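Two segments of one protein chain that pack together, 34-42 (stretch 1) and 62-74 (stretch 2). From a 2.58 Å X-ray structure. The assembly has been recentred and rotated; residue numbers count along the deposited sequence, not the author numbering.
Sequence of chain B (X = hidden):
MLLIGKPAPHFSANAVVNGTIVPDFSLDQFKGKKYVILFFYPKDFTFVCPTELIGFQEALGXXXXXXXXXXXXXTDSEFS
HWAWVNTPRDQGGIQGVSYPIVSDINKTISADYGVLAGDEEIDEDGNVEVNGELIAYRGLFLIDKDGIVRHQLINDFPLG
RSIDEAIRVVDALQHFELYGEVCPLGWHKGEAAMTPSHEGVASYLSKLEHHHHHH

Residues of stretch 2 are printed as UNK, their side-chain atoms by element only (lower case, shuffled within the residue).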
# COMPACT_ATOMS: atom_id res chain seq x y z
N LYS B 34 27.27 15.98 36.50
CA LYS B 34 28.34 16.61 35.73
C LYS B 34 27.87 16.96 34.32
O LYS B 34 27.02 16.28 33.75
CB LYS B 34 29.58 15.70 35.66
CG LYS B 34 30.17 15.34 37.01
CD LYS B 34 31.53 14.70 36.88
CE LYS B 34 32.27 14.73 38.21
NZ LYS B 34 32.38 16.11 38.79
N TYR B 35 28.44 18.03 33.77
CA TYR B 35 28.39 18.24 32.33
C TYR B 35 29.24 17.19 31.64
O TYR B 35 30.06 16.52 32.27
CB TYR B 35 28.93 19.62 31.95
CG TYR B 35 28.28 20.78 32.67
CD1 TYR B 35 28.68 21.12 33.96
CD2 TYR B 35 27.29 21.53 32.07
CE1 TYR B 35 28.10 22.18 34.63
CE2 TYR B 35 26.70 22.59 32.73
CZ TYR B 35 27.11 22.91 34.01
OH TYR B 35 26.53 23.96 34.67
N VAL B 36 29.03 17.02 30.34
CA VAL B 36 29.82 16.07 29.57
C VAL B 36 30.32 16.76 28.31
O VAL B 36 29.55 17.39 27.58
CB VAL B 36 29.02 14.80 29.20
CG1 VAL B 36 29.90 13.83 28.44
CG2 VAL B 36 28.46 14.14 30.45
N ILE B 37 31.62 16.64 28.06
CA ILE B 37 32.19 16.93 26.75
C ILE B 37 32.45 15.58 26.09
O ILE B 37 33.32 14.81 26.53
CB ILE B 37 33.47 17.77 26.85
CG1 ILE B 37 33.13 19.21 27.20
CG2 ILE B 37 34.25 17.73 25.54
CD1 ILE B 37 32.58 19.99 26.04
N LEU B 38 31.65 15.26 25.07
CA LEU B 38 31.74 13.98 24.37
C LEU B 38 32.34 14.23 22.99
O LEU B 38 31.79 15.01 22.21
CB LEU B 38 30.35 13.34 24.25
CG LEU B 38 30.22 12.07 23.40
CD1 LEU B 38 30.93 10.91 24.08
CD2 LEU B 38 28.75 11.72 23.14
N PHE B 39 33.47 13.59 22.69
CA PHE B 39 34.09 13.80 21.39
C PHE B 39 34.40 12.48 20.70
O PHE B 39 34.88 11.52 21.32
CB PHE B 39 35.37 14.68 21.50
CG PHE B 39 36.55 14.00 22.12
CD1 PHE B 39 36.68 13.92 23.49
CD2 PHE B 39 37.56 13.48 21.32
CE1 PHE B 39 37.78 13.30 24.06
CE2 PHE B 39 38.66 12.87 21.89
CZ PHE B 39 38.77 12.77 23.26
N PHE B 40 34.10 12.44 19.40
CA PHE B 40 34.33 11.31 18.52
C PHE B 40 35.54 11.60 17.63
O PHE B 40 35.68 12.73 17.12
CB PHE B 40 33.11 11.05 17.62
CG PHE B 40 31.83 10.78 18.37
CD1 PHE B 40 31.10 11.83 18.92
CD2 PHE B 40 31.35 9.49 18.50
CE1 PHE B 40 29.92 11.58 19.60
CE2 PHE B 40 30.17 9.24 19.17
CZ PHE B 40 29.45 10.28 19.72
N TYR B 41 36.35 10.57 17.40
CA TYR B 41 37.47 10.54 16.48
C TYR B 41 37.38 9.28 15.63
O TYR B 41 36.77 8.30 16.04
CB TYR B 41 38.82 10.59 17.22
CG TYR B 41 39.07 9.40 18.11
CD1 TYR B 41 38.53 9.34 19.40
CD2 TYR B 41 39.84 8.33 17.68
CE1 TYR B 41 38.76 8.26 20.22
CE2 TYR B 41 40.08 7.24 18.49
CZ TYR B 41 39.54 7.21 19.76
OH TYR B 41 39.77 6.12 20.58
N PRO B 42 38.01 9.27 14.43
CA PRO B 42 37.78 8.16 13.49
C PRO B 42 38.45 6.83 13.81
O PRO B 42 37.77 5.80 13.78
CB PRO B 42 38.32 8.72 12.16
CG PRO B 42 39.25 9.81 12.54
CD PRO B 42 38.69 10.41 13.79
N UNK B 62 41.37 21.21 34.10
CA UNK B 62 40.53 22.35 33.75
C UNK B 62 39.06 21.95 33.62
O UNK B 62 38.17 22.73 33.98
o UNK B 62 43.35 24.65 34.46
c UNK B 62 41.01 22.99 32.45
o UNK B 62 41.60 25.64 33.56
c UNK B 62 42.39 23.62 32.55
c UNK B 62 42.45 24.72 33.59
N UNK B 63 38.79 20.74 33.13
CA UNK B 63 37.41 20.28 33.05
C UNK B 63 36.90 19.79 34.40
O UNK B 63 35.73 20.01 34.74
c UNK B 63 38.87 19.97 28.63
c UNK B 63 37.27 19.20 31.98
c UNK B 63 38.68 19.49 29.92
c UNK B 63 36.48 20.41 29.93
c UNK B 63 37.86 20.66 27.99
c UNK B 63 36.66 20.88 28.64
c UNK B 63 37.48 19.70 30.58
N UNK B 64 37.76 19.13 35.18
CA UNK B 64 37.37 18.72 36.53
C UNK B 64 36.93 19.91 37.37
O UNK B 64 35.92 19.83 38.08
c UNK B 64 38.51 17.97 37.23
c UNK B 64 38.81 16.62 36.59
o UNK B 64 37.88 16.01 36.00
o UNK B 64 39.97 16.16 36.68
N UNK B 65 37.67 21.02 37.30
CA UNK B 65 37.29 22.20 38.06
C UNK B 65 35.90 22.70 37.68
O UNK B 65 35.21 23.31 38.50
c UNK B 65 39.71 23.00 38.34
c UNK B 65 38.31 23.33 37.88
n UNK B 65 41.45 26.14 36.98
c UNK B 65 40.61 24.23 38.31
c UNK B 65 40.51 24.99 37.00
N UNK B 66 35.48 22.45 36.44
CA UNK B 66 34.19 22.92 35.95
C UNK B 66 33.10 21.85 35.98
O UNK B 66 32.05 22.03 35.35
c UNK B 66 34.85 24.92 34.52
n UNK B 66 36.83 25.23 33.14
n UNK B 66 38.93 26.15 32.99
n UNK B 66 37.08 27.49 32.78
c UNK B 66 37.61 26.29 32.98
c UNK B 66 34.34 23.49 34.54
c UNK B 66 35.38 25.28 33.16
N UNK B 67 33.32 20.74 36.69
CA UNK B 67 32.32 19.68 36.82
C UNK B 67 31.94 19.11 35.46
O UNK B 67 30.77 18.83 35.17
c UNK B 67 31.13 19.83 39.04
o UNK B 67 30.13 20.09 39.75
o UNK B 67 32.18 19.31 39.49
c UNK B 67 31.08 20.16 37.57
N UNK B 68 32.95 18.94 34.60
CA UNK B 68 32.77 18.44 33.25
C UNK B 68 33.51 17.13 33.16
O UNK B 68 34.70 17.06 33.49
c UNK B 68 33.27 19.43 32.19
c UNK B 68 33.20 18.80 30.81
c UNK B 68 32.48 20.72 32.24
N UNK B 69 32.80 16.08 32.78
CA UNK B 69 33.41 14.79 32.48
C UNK B 69 33.79 14.78 31.01
O UNK B 69 32.98 15.15 30.15
c UNK B 69 32.44 13.66 32.80
N UNK B 70 35.02 14.38 30.71
CA UNK B 70 35.51 14.28 29.34
C UNK B 70 35.40 12.82 28.91
O UNK B 70 35.90 11.92 29.60
c UNK B 70 37.01 16.25 29.58
c UNK B 70 36.95 14.79 29.22
c UNK B 70 37.48 14.55 27.82
N UNK B 71 34.73 12.58 27.78
CA UNK B 71 34.51 11.24 27.27
C UNK B 71 34.85 11.24 25.78
O UNK B 71 34.30 12.04 25.02
c UNK B 71 32.65 10.85 28.94
c UNK B 71 33.06 10.76 27.48
c UNK B 71 32.89 9.34 26.96
N UNK B 72 35.77 10.35 25.38
CA UNK B 72 36.07 10.13 23.99
C UNK B 72 35.39 8.88 23.46
O UNK B 72 35.03 7.98 24.21
N UNK B 73 35.26 8.81 22.14
CA UNK B 73 34.57 7.69 21.52
C UNK B 73 35.03 7.53 20.07
O UNK B 73 35.14 8.51 19.33
c UNK B 73 33.06 7.90 21.55
s UNK B 73 32.12 6.57 20.79
N UNK B 74 35.25 6.27 19.68
CA UNK B 74 35.43 5.90 18.29
C UNK B 74 34.77 4.55 18.08
O UNK B 74 34.39 3.87 19.03
o UNK B 74 37.47 4.56 18.24
c UNK B 74 36.92 5.83 17.90

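Position 62 carries three side-chain carbons, the third bearing two oxygens, and makes no contact with stretch 1; it is glutamate, E62. Position 63 has one carbon followed by a six-carbon ring without a heteroatom. The ring comes within 4.2 Å of I37 CG1, and the residue is phenylalanine, F63, with CE1 as the nearest ring atom. At position 64, two carbons, the second with two oxygens, identify aspartate, D64, which makes no contact. Four carbons in a row ending in nitrogen make position 65 a lysine, K65; its NZ lies 3.5 Å from E62 OE1, a long salt bridge within the helical segment. Position 66 shows three carbons, a nitrogen and a carbon carrying two more nitrogens, the guanidinium of arginine, R66. Its side chain turns back to the helix, where NE donates to E62 O (3.0 Å) and NH2 forms a salt bridge with E62 OE1 (2.8 Å).

Position 67 again has two carbons and two terminal oxygens. With phi/psi of 60/40° its backbone is left-handed, leading from the helix into the strand, and one oxygen faces the amino group of K34. This is aspartate, D67, and K34 NZ to D67 OD1 is a salt bridge of 3.3 Å. Position 68 holds one carbon branching into two, directed to the sheet face of Y35 and I37; it is valine, V68, whose CG1 lies 3.6 Å from I37 CG1 and CG2 3.7 Å from Y35 CB. A single carbon at position 69, 4.3 Å from K34 CD, denotes alanine, A69. Position 70 is branched like 68 and lies on the same face, at the edge of the F39 ring: valine, V70, with CG1 4.0 Å from F39 CE1. Position 71, a third three-carbon fork, points to the opposite face, among V36 and L38. It too is valine, V71; CG1 is 3.8 Å from L38 CD1 and CG2 4.1 Å from V36 CG1.

Position 72 has no side-chain atoms, and its CA sits over the face of the F39 ring, 3.9 Å from the centroid; it is glycine, G72, and an ideal CB would be only 3.0 Å from F39 CZ. Position 73 has one carbon and a sulfur, the sulfur 3.7 Å from F40 CE2 and oblique to that ring; it is cysteine, C73. Position 74 has one carbon and one oxygen, and its CB packs over the face of Y41, 3.6 Å from the ring centroid; it is serine, S74.

The two strands run parallel and in register, from Y35 beside V68 to F40 beside C73. Stretch 1 uses alternate residues for the backbone ladder: Y35 N donates to D67 O (2.8 Å), A69 N to Y35 O (2.8 Å), and the pattern continues to Y41 N and C73 O (3.1 Å), with the bond from C73 N to F39 O (2.9 Å) weak. Apolar side chains pack on both faces, while the K34–D67 salt bridge links the two residues just before the strands, next to the first rung of the ladder.

Stretch 2, residues 62-74: EFDKRDVAVVGCS
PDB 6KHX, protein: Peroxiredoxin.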